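Local coordinates for 4-amino-4-deoxy-L-arabinose transferase or related glycosyltransferases of PMT family (Cupriavidus metallidurans, PDB 5EZM), which probably transfers 4-amino-4-deoxy-L-arabinose from a polyprenyl phosphate carrier to lipid A at the bacterial membrane, as a zinc-containing integral-membrane glycosyltransferase of the GT-C fold, at residues His53-Pro57 and His491-Tyr496; Tyr80-Phe86 and Glu509-Ala514; Pro463-Ile469 and Ala560-Arg565; Leu477-Leu483 and Leu497-Leu501. All coordinates share one frame; numbering follows the deposited sequence.

Contact 1: residues His53-Pro57 and His491-Tyr496; sequences HLVGP and HTLPFY
Leu54 and Tyr496 tie the loop between helices 31-47 and 58-72 of this GT-C fold to helix 493-497 of the C-terminal region. The backbone N of Leu54 points at the phenol oxygen, and the N to OH bond is 2.9 Å long and nearly straight at 167°; Glu107 is a second partner of that hydroxyl. Beside it lies the buried part of the contact, made by Leu54, Phe495 and Thr492. CD1 of Leu54 lies over one face of the Phe495 ring, 3.9 Å from the centroid, while the rest of the leucine crosses the Tyr496 side chain. Thr492 fills the next gap along the loop. With chi1 at 57°, CG2 lies beside the threonine's own backbone N and is brought 3.4 Å from Leu54 O, whereas OG1 bonds to the backbone of Ser465. The other end of the contact is more open. Val55 points away, close to a bound monoolein-like lipid, and Pro57 is exposed, resting on the ring of His491, whose ND1 is bonded to Tyr80. Pro57 follows a cis peptide, and its CB sits over the imidazole face, 3.5 Å from the ring centroid.

Contact 2: residues Tyr80-Phe86 and Glu509-Ala514; sequences YNALKYF and ELTFGA
Leu510 is the bump of this contact, and the type I' turn running from Tyr80 to Leu83 supplies its hollow. The branched end of the leucine pushes under the turn: CD2 lies 3.3 Å from Tyr80 O and 3.8 Å from Tyr80 CB, while CD1 faces ND2 of Asn81. Leu83 closes the hollow from across, crossing Leu510 at about a right angle with its CD1 4.0 Å from Leu510 CB. With an alanine at Leu510 both methyls go, which would probably open a gap beside Tyr80 O and Tyr80 CB and leave Leu83 against CB alone. Further along, Gly513 brings the backbones close, its CA only 3.6 Å from Lys84 O, where a side chain would run into the strand. A water sits between Lys84 N and Gly513 O, and another lies beside Gly513 N and Lys84 O. At the far edge, CD2 of Phe86 meets CE2 of Phe512 at 4.0 Å. Polar chemistry gathers at Glu509, whose OE2 is 3.6 Å from Tyr85 CE1 and salt-bridged to Arg61. The nearest atom of this side chain is about 5 Å from the zinc ion, so its carboxylate would probably add negative charge near the metal.

Contact 3: residues Pro463-Ile469 and Ala560-Arg565; sequences PASGADI and ARDWRR
The guanidinium of Arg565 lies end-on to the carbonyl of Ala464, with Ala464 O in its plane at one edge, Asp562 OD2 in its plane beside NH1, and Ser465 O over one face. NH1 and NH2 both donate to that single oxygen, at 2.9 Å from NH1 to Ala464 O and 3.0 Å from NH2 to the same atom. They reach it differently: NH2 comes almost straight down the C=O bond, whereas NH1 stands 55° above the carbonyl plane. NH1 of Arg564 adds a weak third bond to Ala464 O, so the edge of the Arg564 guanidinium comes up beside NH2 of Arg565. Asp562 fixes the rotation of the group. Its OD2 forms a salt bridge with Arg565 NH1 at 3.1 Å, on the syn side, and outside the contact Asp490 takes NE. With leucine in place of Arg565, Ala464 O would probably lose both of its strong bonds from this side chain, and Asp562 and Asp490 would be left without their shared cation. Apolar packing completes the interface: Ile469 CB rests on Ala560 CB at 3.9 Å, and Ile469 CD1 reaches Arg565 CD. The loop is braced from within: Asp562 OD1 accepts from Arg564 N at 2.8 Å in an Asx turn. On the other segment, Gly466, with positive phi, is the first residue to leave helical geometry after helix 458-465. What results is a beta hairpin, strands 557-561 and 566-569, whose connecting loop docks on a helix C terminus and offers arginines to the carbonyl of Ala464.

Contact 4: residues Leu477-Leu483 and Leu497-Leu501; sequences LTPEMPL and LRHPL
His499 carries this contact, inside a beta-alpha-beta crossover whose strands 483-486 and 502-504 run parallel, side by side, with helix 493-497 between them. The chain leaves that helix through a Schellman motif at Arg498 and then turns the imidazole into the type I turn formed by Thr478 to Met481. CG of His499 stands anti to the backbone N (chi1 -167°), which carries the ring across to the other segment edge first. Met481 O lies in the ring plane, 2.7 Å from NE2, though the bond is weak because the N-H points well off the oxygen. From the other nitrogen, ND1 donates back to Pro500 O at 3.0 Å, 24° out of the ring plane. Two donating nitrogens would be consistent with a doubly protonated ring. Leu477 lies over one face, its CD2 4.2 Å from the ring centroid and nearly on the normal, while Leu483 approaches obliquely, its CB 3.7 Å from CE1 of His499. Beyond the ring, leucines pack as a small apolar cluster. Leu483 and Leu497 cross at about a right angle, CD2 of the former 3.6 Å from CD1 of the latter, and Leu477 meets the same CD1 from its own CD2. Leu501 runs obliquely over Leu483, methyl against methyl, CD2 to CD2. Where strand 483-486 starts and just before strand 502-504, CA of Leu501 makes a C-H contact of 3.3 Å with Leu483 O.

Overall arrangement
Contacts 1, 2 and 3 interlock along the chain, their segments alternating. Contact 4, a local crossover, is nested within the loops closed by contacts 2 and 3 but crosses contact 1, with which its segments alternate. Contact 1 touches all three others: its centre is about 10 Å from that of contact 3, 14 Å from contact 4 and 17 Å from contact 2. Contacts 1 and 4 share helix 493-497. Contacts 3 and 4 sit at different parts of the five-stranded mixed sheet and do not touch. Together, contacts 1 to 3 fasten the C-terminal domain to the loops and helix ends of the membrane part, with contact 2 beside the zinc site.

Contact 1: residues His53-Pro57 and His491-Tyr496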
# COMPACT_ATOMS: atom_id res chain seq x y z
N HIS A 53 -14.36 3.36 4.03
CA HIS A 53 -13.92 3.15 5.39
C HIS A 53 -12.64 2.32 5.40
O HIS A 53 -12.31 1.64 4.42
CB HIS A 53 -15.01 2.46 6.21
CG HIS A 53 -16.18 3.34 6.52
ND1 HIS A 53 -17.33 3.34 5.75
CD2 HIS A 53 -16.38 4.26 7.49
CE1 HIS A 53 -18.18 4.22 6.25
NE2 HIS A 53 -17.63 4.79 7.30
N LEU A 54 -11.92 2.38 6.51
CA LEU A 54 -10.62 1.73 6.60
C LEU A 54 -10.77 0.22 6.57
O LEU A 54 -11.59 -0.35 7.29
CB LEU A 54 -9.88 2.17 7.86
CG LEU A 54 -9.50 3.65 7.94
CD1 LEU A 54 -8.72 3.92 9.21
CD2 LEU A 54 -8.71 4.07 6.72
N VAL A 55 -9.96 -0.43 5.74
CA VAL A 55 -10.02 -1.88 5.54
C VAL A 55 -8.89 -2.51 6.33
O VAL A 55 -7.71 -2.29 6.04
CB VAL A 55 -9.94 -2.23 4.05
CG1 VAL A 55 -9.76 -3.74 3.86
CG2 VAL A 55 -11.18 -1.74 3.32
N GLY A 56 -9.24 -3.30 7.34
CA GLY A 56 -8.25 -4.01 8.13
C GLY A 56 -7.66 -5.20 7.38
O GLY A 56 -8.27 -5.69 6.43
N PRO A 57 -6.49 -5.67 7.81
CA PRO A 57 -5.72 -5.13 8.94
C PRO A 57 -4.86 -3.91 8.62
O PRO A 57 -4.73 -3.04 9.48
CB PRO A 57 -4.83 -6.31 9.35
CG PRO A 57 -4.64 -7.07 8.09
CD PRO A 57 -5.92 -6.94 7.32
N HIS A 491 -8.61 -4.33 14.05
CA HIS A 491 -7.68 -3.38 13.45
C HIS A 491 -8.33 -2.06 13.06
O HIS A 491 -7.60 -1.09 12.82
CB HIS A 491 -7.03 -4.00 12.21
CG HIS A 491 -6.10 -5.13 12.51
ND1 HIS A 491 -4.83 -4.93 13.01
CD2 HIS A 491 -6.25 -6.47 12.38
CE1 HIS A 491 -4.24 -6.10 13.17
NE2 HIS A 491 -5.08 -7.05 12.79
N THR A 492 -9.65 -1.98 13.01
CA THR A 492 -10.32 -0.77 12.55
C THR A 492 -11.19 -0.11 13.60
O THR A 492 -11.26 1.12 13.65
CB THR A 492 -11.19 -1.08 11.32
OG1 THR A 492 -12.12 -2.12 11.65
CG2 THR A 492 -10.31 -1.54 10.16
N LEU A 493 -11.85 -0.89 14.46
CA LEU A 493 -12.76 -0.30 15.44
C LEU A 493 -12.04 0.59 16.47
O LEU A 493 -12.58 1.67 16.78
CB LEU A 493 -13.56 -1.40 16.14
CG LEU A 493 -14.61 -0.91 17.15
CD1 LEU A 493 -15.68 -0.10 16.45
CD2 LEU A 493 -15.22 -2.07 17.90
N PRO A 494 -10.89 0.21 17.03
CA PRO A 494 -10.22 1.14 17.96
C PRO A 494 -9.88 2.48 17.33
O PRO A 494 -9.98 3.51 18.02
CB PRO A 494 -8.96 0.37 18.40
CG PRO A 494 -8.84 -0.78 17.46
CD PRO A 494 -10.22 -1.10 17.01
N PHE A 495 -9.51 2.51 16.05
CA PHE A 495 -9.26 3.79 15.39
C PHE A 495 -10.51 4.64 15.37
O PHE A 495 -10.47 5.83 15.72
CB PHE A 495 -8.75 3.56 13.96
CG PHE A 495 -8.59 4.84 13.17
CD1 PHE A 495 -7.44 5.61 13.28
CD2 PHE A 495 -9.59 5.27 12.31
CE1 PHE A 495 -7.29 6.78 12.55
CE2 PHE A 495 -9.44 6.45 11.57
CZ PHE A 495 -8.29 7.20 11.69
N TYR A 496 -11.64 4.06 14.95
CA TYR A 496 -12.88 4.83 14.88
C TYR A 496 -13.36 5.25 16.26
O TYR A 496 -14.06 6.27 16.38
CB TYR A 496 -13.95 4.04 14.14
CG TYR A 496 -13.74 4.05 12.65
CD1 TYR A 496 -14.06 5.18 11.90
CD2 TYR A 496 -13.22 2.95 11.99
CE1 TYR A 496 -13.87 5.20 10.53
CE2 TYR A 496 -13.02 2.96 10.61
CZ TYR A 496 -13.35 4.09 9.90
OH TYR A 496 -13.16 4.12 8.54

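Contact 2: residues Tyr80-Phe86 and Glu509-Ala514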
# COMPACT_ATOMS: atom_id res chain seq x y z
N TYR A 80 1.24 0.04 19.07
CA TYR A 80 -0.03 -0.37 18.46
C TYR A 80 -0.93 -0.83 19.58
O TYR A 80 -0.66 -1.86 20.22
CB TYR A 80 0.19 -1.47 17.41
CG TYR A 80 -1.04 -1.81 16.58
CD1 TYR A 80 -2.00 -0.85 16.30
CD2 TYR A 80 -1.22 -3.09 16.09
CE1 TYR A 80 -3.12 -1.16 15.54
CE2 TYR A 80 -2.34 -3.41 15.33
CZ TYR A 80 -3.29 -2.45 15.06
OH TYR A 80 -4.40 -2.76 14.31
N ASN A 81 -2.00 -0.08 19.83
CA ASN A 81 -2.89 -0.31 20.97
C ASN A 81 -2.10 -0.29 22.28
O ASN A 81 -2.19 -1.20 23.11
CB ASN A 81 -3.68 -1.61 20.80
CG ASN A 81 -4.59 -1.57 19.59
OD1 ASN A 81 -5.71 -1.05 19.66
ND2 ASN A 81 -4.11 -2.10 18.46
N ALA A 82 -1.30 0.77 22.44
CA ALA A 82 -0.53 1.05 23.65
C ALA A 82 0.60 0.06 23.84
O ALA A 82 1.36 0.16 24.81
CB ALA A 82 -1.45 1.07 24.88
N LEU A 83 0.76 -0.89 22.91
CA LEU A 83 1.78 -1.92 23.03
C LEU A 83 2.86 -1.73 21.98
O LEU A 83 2.60 -1.32 20.85
CB LEU A 83 1.17 -3.32 22.88
CG LEU A 83 0.10 -3.70 23.90
CD1 LEU A 83 -0.48 -5.05 23.53
CD2 LEU A 83 0.69 -3.71 25.30
N LYS A 84 4.10 -2.04 22.38
CA LYS A 84 5.24 -1.90 21.48
C LYS A 84 5.03 -2.72 20.22
O LYS A 84 4.67 -3.90 20.27
CB LYS A 84 6.53 -2.34 22.18
CG LYS A 84 6.95 -1.46 23.34
CD LYS A 84 8.25 -1.94 23.94
CE LYS A 84 8.74 -1.00 25.03
NZ LYS A 84 10.12 -1.35 25.49
N TYR A 85 5.26 -2.08 19.07
CA TYR A 85 5.12 -2.71 17.76
C TYR A 85 6.44 -2.49 17.03
O TYR A 85 6.69 -1.40 16.51
CB TYR A 85 3.94 -2.13 16.99
CG TYR A 85 3.61 -2.86 15.71
CD1 TYR A 85 3.01 -4.11 15.75
CD2 TYR A 85 3.87 -2.29 14.47
CE1 TYR A 85 2.70 -4.79 14.58
CE2 TYR A 85 3.55 -2.95 13.30
CZ TYR A 85 2.97 -4.20 13.36
OH TYR A 85 2.65 -4.87 12.20
N PHE A 86 7.29 -3.51 17.01
CA PHE A 86 8.62 -3.43 16.41
C PHE A 86 8.72 -4.25 15.13
O PHE A 86 9.80 -4.72 14.77
CB PHE A 86 9.68 -3.88 17.41
CG PHE A 86 9.82 -2.98 18.60
CD1 PHE A 86 9.40 -1.66 18.54
CD2 PHE A 86 10.38 -3.45 19.78
CE1 PHE A 86 9.53 -0.82 19.64
CE2 PHE A 86 10.51 -2.62 20.88
CZ PHE A 86 10.09 -1.30 20.81
N GLU A 509 -0.03 -10.42 16.50
CA GLU A 509 1.20 -9.68 16.26
C GLU A 509 1.58 -8.75 17.40
O GLU A 509 2.68 -8.18 17.37
CB GLU A 509 1.08 -8.88 14.97
CG GLU A 509 0.20 -7.66 15.10
CD GLU A 509 -0.51 -7.30 13.81
OE1 GLU A 509 -1.10 -8.21 13.19
OE2 GLU A 509 -0.47 -6.11 13.42
N LEU A 510 0.71 -8.57 18.39
CA LEU A 510 1.04 -7.80 19.58
C LEU A 510 1.60 -8.66 20.71
O LEU A 510 1.96 -8.12 21.76
CB LEU A 510 -0.20 -7.04 20.07
CG LEU A 510 -0.60 -5.84 19.21
CD1 LEU A 510 -1.91 -5.23 19.70
CD2 LEU A 510 0.50 -4.80 19.20
N THR A 511 1.70 -9.98 20.49
CA THR A 511 2.22 -10.89 21.51
C THR A 511 3.50 -10.36 22.14
O THR A 511 3.60 -10.25 23.37
CB THR A 511 2.46 -12.27 20.89
OG1 THR A 511 1.21 -12.96 20.75
CG2 THR A 511 3.40 -13.09 21.76
N PHE A 512 4.48 -10.01 21.31
CA PHE A 512 5.75 -9.51 21.83
C PHE A 512 5.53 -8.31 22.74
O PHE A 512 6.02 -8.28 23.88
CB PHE A 512 6.68 -9.14 20.67
CG PHE A 512 8.04 -8.69 21.10
CD1 PHE A 512 9.03 -9.61 21.39
CD2 PHE A 512 8.33 -7.34 21.21
CE1 PHE A 512 10.28 -9.19 21.79
CE2 PHE A 512 9.58 -6.92 21.60
CZ PHE A 512 10.56 -7.85 21.90
N GLY A 513 4.76 -7.32 22.27
CA GLY A 513 4.47 -6.17 23.10
C GLY A 513 3.76 -6.56 24.38
O GLY A 513 4.03 -6.00 25.45
N ALA A 514 2.87 -7.55 24.30
CA ALA A 514 2.15 -8.00 25.48
C ALA A 514 3.07 -8.64 26.51
O ALA A 514 2.72 -8.68 27.69
CB ALA A 514 1.04 -8.97 25.09
O HOH W 1 4.12 -7.01 19.85
O HOH W 2 4.66 -3.18 24.69

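Contact 3: residues Pro463-Ile469 and Ala560-Arg565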
# COMPACT_ATOMS: atom_id res chain seq x y z
N PRO A 463 -19.11 -2.55 6.38
CA PRO A 463 -19.61 -3.39 7.48
C PRO A 463 -18.52 -4.11 8.24
O PRO A 463 -18.75 -4.51 9.39
CB PRO A 463 -20.54 -4.38 6.77
CG PRO A 463 -20.04 -4.43 5.37
CD PRO A 463 -19.60 -3.03 5.08
N ALA A 464 -17.34 -4.29 7.65
CA ALA A 464 -16.26 -4.95 8.36
C ALA A 464 -15.49 -3.98 9.24
O ALA A 464 -14.94 -4.38 10.28
CB ALA A 464 -15.30 -5.62 7.37
N SER A 465 -15.44 -2.70 8.85
CA SER A 465 -14.67 -1.72 9.60
C SER A 465 -15.23 -1.47 10.99
O SER A 465 -14.49 -1.03 11.87
CB SER A 465 -14.60 -0.40 8.83
OG SER A 465 -15.88 0.21 8.79
N GLY A 466 -16.52 -1.73 11.20
CA GLY A 466 -17.13 -1.43 12.47
C GLY A 466 -17.40 0.03 12.72
O GLY A 466 -17.83 0.39 13.82
N ALA A 467 -17.15 0.89 11.74
CA ALA A 467 -17.42 2.31 11.91
C ALA A 467 -18.90 2.60 12.13
O ALA A 467 -19.24 3.62 12.74
CB ALA A 467 -16.91 3.10 10.70
N ASP A 468 -19.79 1.72 11.66
CA ASP A 468 -21.22 1.94 11.85
C ASP A 468 -21.61 1.81 13.32
O ASP A 468 -22.35 2.65 13.85
CB ASP A 468 -22.03 0.96 11.00
CG ASP A 468 -22.01 1.31 9.52
OD1 ASP A 468 -21.85 2.51 9.18
OD2 ASP A 468 -22.17 0.39 8.68
N ILE A 469 -21.11 0.77 14.00
CA ILE A 469 -21.44 0.58 15.41
C ILE A 469 -20.53 1.38 16.33
O ILE A 469 -20.69 1.31 17.56
CB ILE A 469 -21.38 -0.91 15.81
CG1 ILE A 469 -19.93 -1.36 15.97
CG2 ILE A 469 -22.11 -1.75 14.78
CD1 ILE A 469 -19.80 -2.79 16.45
N ALA A 560 -23.09 -3.48 21.34
CA ALA A 560 -23.32 -3.36 19.91
C ALA A 560 -22.87 -4.63 19.22
O ALA A 560 -22.04 -5.39 19.74
CB ALA A 560 -22.61 -2.14 19.32
N ARG A 561 -23.42 -4.87 18.03
CA ARG A 561 -23.05 -6.02 17.21
C ARG A 561 -22.98 -5.61 15.75
O ARG A 561 -23.68 -4.70 15.31
CB ARG A 561 -24.05 -7.18 17.33
CG ARG A 561 -24.45 -7.54 18.74
CD ARG A 561 -25.45 -8.69 18.76
NE ARG A 561 -26.58 -8.48 17.86
CZ ARG A 561 -27.67 -7.78 18.18
NH1 ARG A 561 -27.78 -7.22 19.37
NH2 ARG A 561 -28.65 -7.65 17.30
N ASP A 562 -22.11 -6.28 15.01
CA ASP A 562 -22.18 -6.33 13.56
C ASP A 562 -21.85 -7.76 13.15
O ASP A 562 -21.96 -8.70 13.95
CB ASP A 562 -21.29 -5.26 12.91
CG ASP A 562 -19.84 -5.36 13.34
OD1 ASP A 562 -19.31 -6.49 13.38
OD2 ASP A 562 -19.24 -4.31 13.64
N TRP A 563 -21.44 -7.95 11.90
CA TRP A 563 -21.22 -9.30 11.40
C TRP A 563 -19.92 -9.92 11.89
O TRP A 563 -19.77 -11.15 11.84
CB TRP A 563 -21.26 -9.31 9.88
CG TRP A 563 -22.60 -9.03 9.32
CD1 TRP A 563 -22.98 -7.93 8.59
CD2 TRP A 563 -23.77 -9.85 9.43
NE1 TRP A 563 -24.30 -8.03 8.24
CE2 TRP A 563 -24.81 -9.19 8.74
CE3 TRP A 563 -24.03 -11.08 10.03
CZ2 TRP A 563 -26.09 -9.73 8.64
CZ3 TRP A 563 -25.30 -11.61 9.94
CH2 TRP A 563 -26.32 -10.93 9.25
N ARG A 564 -18.97 -9.12 12.36
CA ARG A 564 -17.65 -9.62 12.72
C ARG A 564 -17.30 -9.46 14.19
O ARG A 564 -16.27 -10.00 14.61
CB ARG A 564 -16.57 -8.92 11.87
CG ARG A 564 -16.69 -9.18 10.37
CD ARG A 564 -15.54 -8.56 9.59
NE ARG A 564 -14.24 -9.09 10.00
CZ ARG A 564 -13.39 -8.45 10.80
NH1 ARG A 564 -13.70 -7.25 11.28
NH2 ARG A 564 -12.24 -9.01 11.13
N ARG A 565 -18.10 -8.75 14.97
CA ARG A 565 -17.71 -8.46 16.34
C ARG A 565 -18.94 -8.28 17.21
O ARG A 565 -20.00 -7.82 16.76
CB ARG A 565 -16.82 -7.20 16.41
CG ARG A 565 -17.35 -6.02 15.63
CD ARG A 565 -16.50 -4.77 15.73
NE ARG A 565 -15.25 -4.84 14.98
CZ ARG A 565 -15.15 -4.72 13.65
NH1 ARG A 565 -16.23 -4.54 12.90
NH2 ARG A 565 -13.95 -4.79 13.07

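Contact 4: residues Leu477-Leu483 and Leu497-Leu501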
# COMPACT_ATOMS: atom_id res chain seq x y z
N LEU A 477 -18.73 4.63 26.13
CA LEU A 477 -17.32 4.34 26.35
C LEU A 477 -16.54 5.63 26.57
O LEU A 477 -16.66 6.58 25.79
CB LEU A 477 -16.74 3.56 25.17
CG LEU A 477 -15.25 3.20 25.25
CD1 LEU A 477 -14.99 2.25 26.40
CD2 LEU A 477 -14.76 2.60 23.93
N THR A 478 -15.74 5.65 27.63
CA THR A 478 -14.89 6.78 28.00
C THR A 478 -13.42 6.43 27.79
O THR A 478 -13.06 5.24 27.74
CB THR A 478 -15.13 7.18 29.46
OG1 THR A 478 -14.61 6.16 30.32
CG2 THR A 478 -16.62 7.34 29.73
N PRO A 479 -12.54 7.43 27.66
CA PRO A 479 -11.12 7.11 27.46
C PRO A 479 -10.47 6.42 28.65
O PRO A 479 -9.53 5.64 28.46
CB PRO A 479 -10.49 8.48 27.18
CG PRO A 479 -11.45 9.47 27.71
CD PRO A 479 -12.80 8.87 27.52
N GLU A 480 -10.93 6.69 29.88
CA GLU A 480 -10.38 5.99 31.04
C GLU A 480 -10.94 4.59 31.20
O GLU A 480 -10.44 3.84 32.04
CB GLU A 480 -10.63 6.80 32.31
CG GLU A 480 -12.10 7.09 32.61
CD GLU A 480 -12.60 8.35 31.93
OE1 GLU A 480 -11.85 8.94 31.12
OE2 GLU A 480 -13.75 8.76 32.22
N MET A 481 -11.95 4.21 30.43
CA MET A 481 -12.51 2.87 30.49
C MET A 481 -11.67 1.91 29.65
O MET A 481 -11.23 2.26 28.55
CB MET A 481 -13.94 2.86 29.97
CG MET A 481 -15.00 2.97 31.03
SD MET A 481 -16.63 2.81 30.29
CE MET A 481 -16.46 1.21 29.50
N PRO A 482 -11.43 0.70 30.14
CA PRO A 482 -10.79 -0.31 29.30
C PRO A 482 -11.73 -0.80 28.21
O PRO A 482 -12.95 -0.87 28.39
CB PRO A 482 -10.45 -1.44 30.28
CG PRO A 482 -10.58 -0.85 31.63
CD PRO A 482 -11.61 0.23 31.52
N LEU A 483 -11.15 -1.14 27.07
CA LEU A 483 -11.86 -1.82 25.99
C LEU A 483 -11.07 -3.09 25.69
O LEU A 483 -10.14 -3.09 24.88
CB LEU A 483 -12.00 -0.93 24.76
CG LEU A 483 -12.67 -1.58 23.55
CD1 LEU A 483 -14.11 -1.99 23.87
CD2 LEU A 483 -12.62 -0.66 22.34
N LEU A 497 -13.01 4.50 17.30
CA LEU A 497 -13.37 4.90 18.66
C LEU A 497 -12.40 5.90 19.26
O LEU A 497 -12.70 6.47 20.32
CB LEU A 497 -13.46 3.66 19.56
CG LEU A 497 -14.65 2.75 19.29
CD1 LEU A 497 -14.55 1.49 20.11
CD2 LEU A 497 -15.95 3.48 19.58
N ARG A 498 -11.25 6.13 18.62
CA ARG A 498 -10.16 6.91 19.21
C ARG A 498 -9.81 6.37 20.59
O ARG A 498 -9.67 7.11 21.57
CB ARG A 498 -10.51 8.40 19.27
CG ARG A 498 -11.22 8.96 18.04
CD ARG A 498 -10.28 9.08 16.86
NE ARG A 498 -10.80 9.97 15.82
CZ ARG A 498 -11.38 9.56 14.69
NH1 ARG A 498 -11.52 8.26 14.45
NH2 ARG A 498 -11.81 10.45 13.80
N HIS A 499 -9.69 5.04 20.67
CA HIS A 499 -9.55 4.35 21.95
C HIS A 499 -8.82 3.02 21.77
O HIS A 499 -9.29 2.16 21.01
CB HIS A 499 -10.92 4.14 22.57
CG HIS A 499 -10.88 3.71 24.01
ND1 HIS A 499 -10.43 2.47 24.40
CD2 HIS A 499 -11.25 4.36 25.14
CE1 HIS A 499 -10.52 2.37 25.72
NE2 HIS A 499 -11.01 3.51 26.19
N PRO A 500 -7.70 2.81 22.44
CA PRO A 500 -6.92 1.59 22.23
C PRO A 500 -7.56 0.38 22.89
O PRO A 500 -8.31 0.49 23.86
CB PRO A 500 -5.57 1.90 22.88
CG PRO A 500 -5.58 3.37 23.15
CD PRO A 500 -7.01 3.74 23.35
N LEU A 501 -7.24 -0.79 22.35
CA LEU A 501 -7.66 -2.05 22.93
C LEU A 501 -6.70 -2.47 24.03
O LEU A 501 -5.48 -2.28 23.93
CB LEU A 501 -7.72 -3.15 21.87
CG LEU A 501 -8.81 -3.12 20.81
CD1 LEU A 501 -8.60 -4.27 19.84
CD2 LEU A 501 -10.18 -3.21 21.46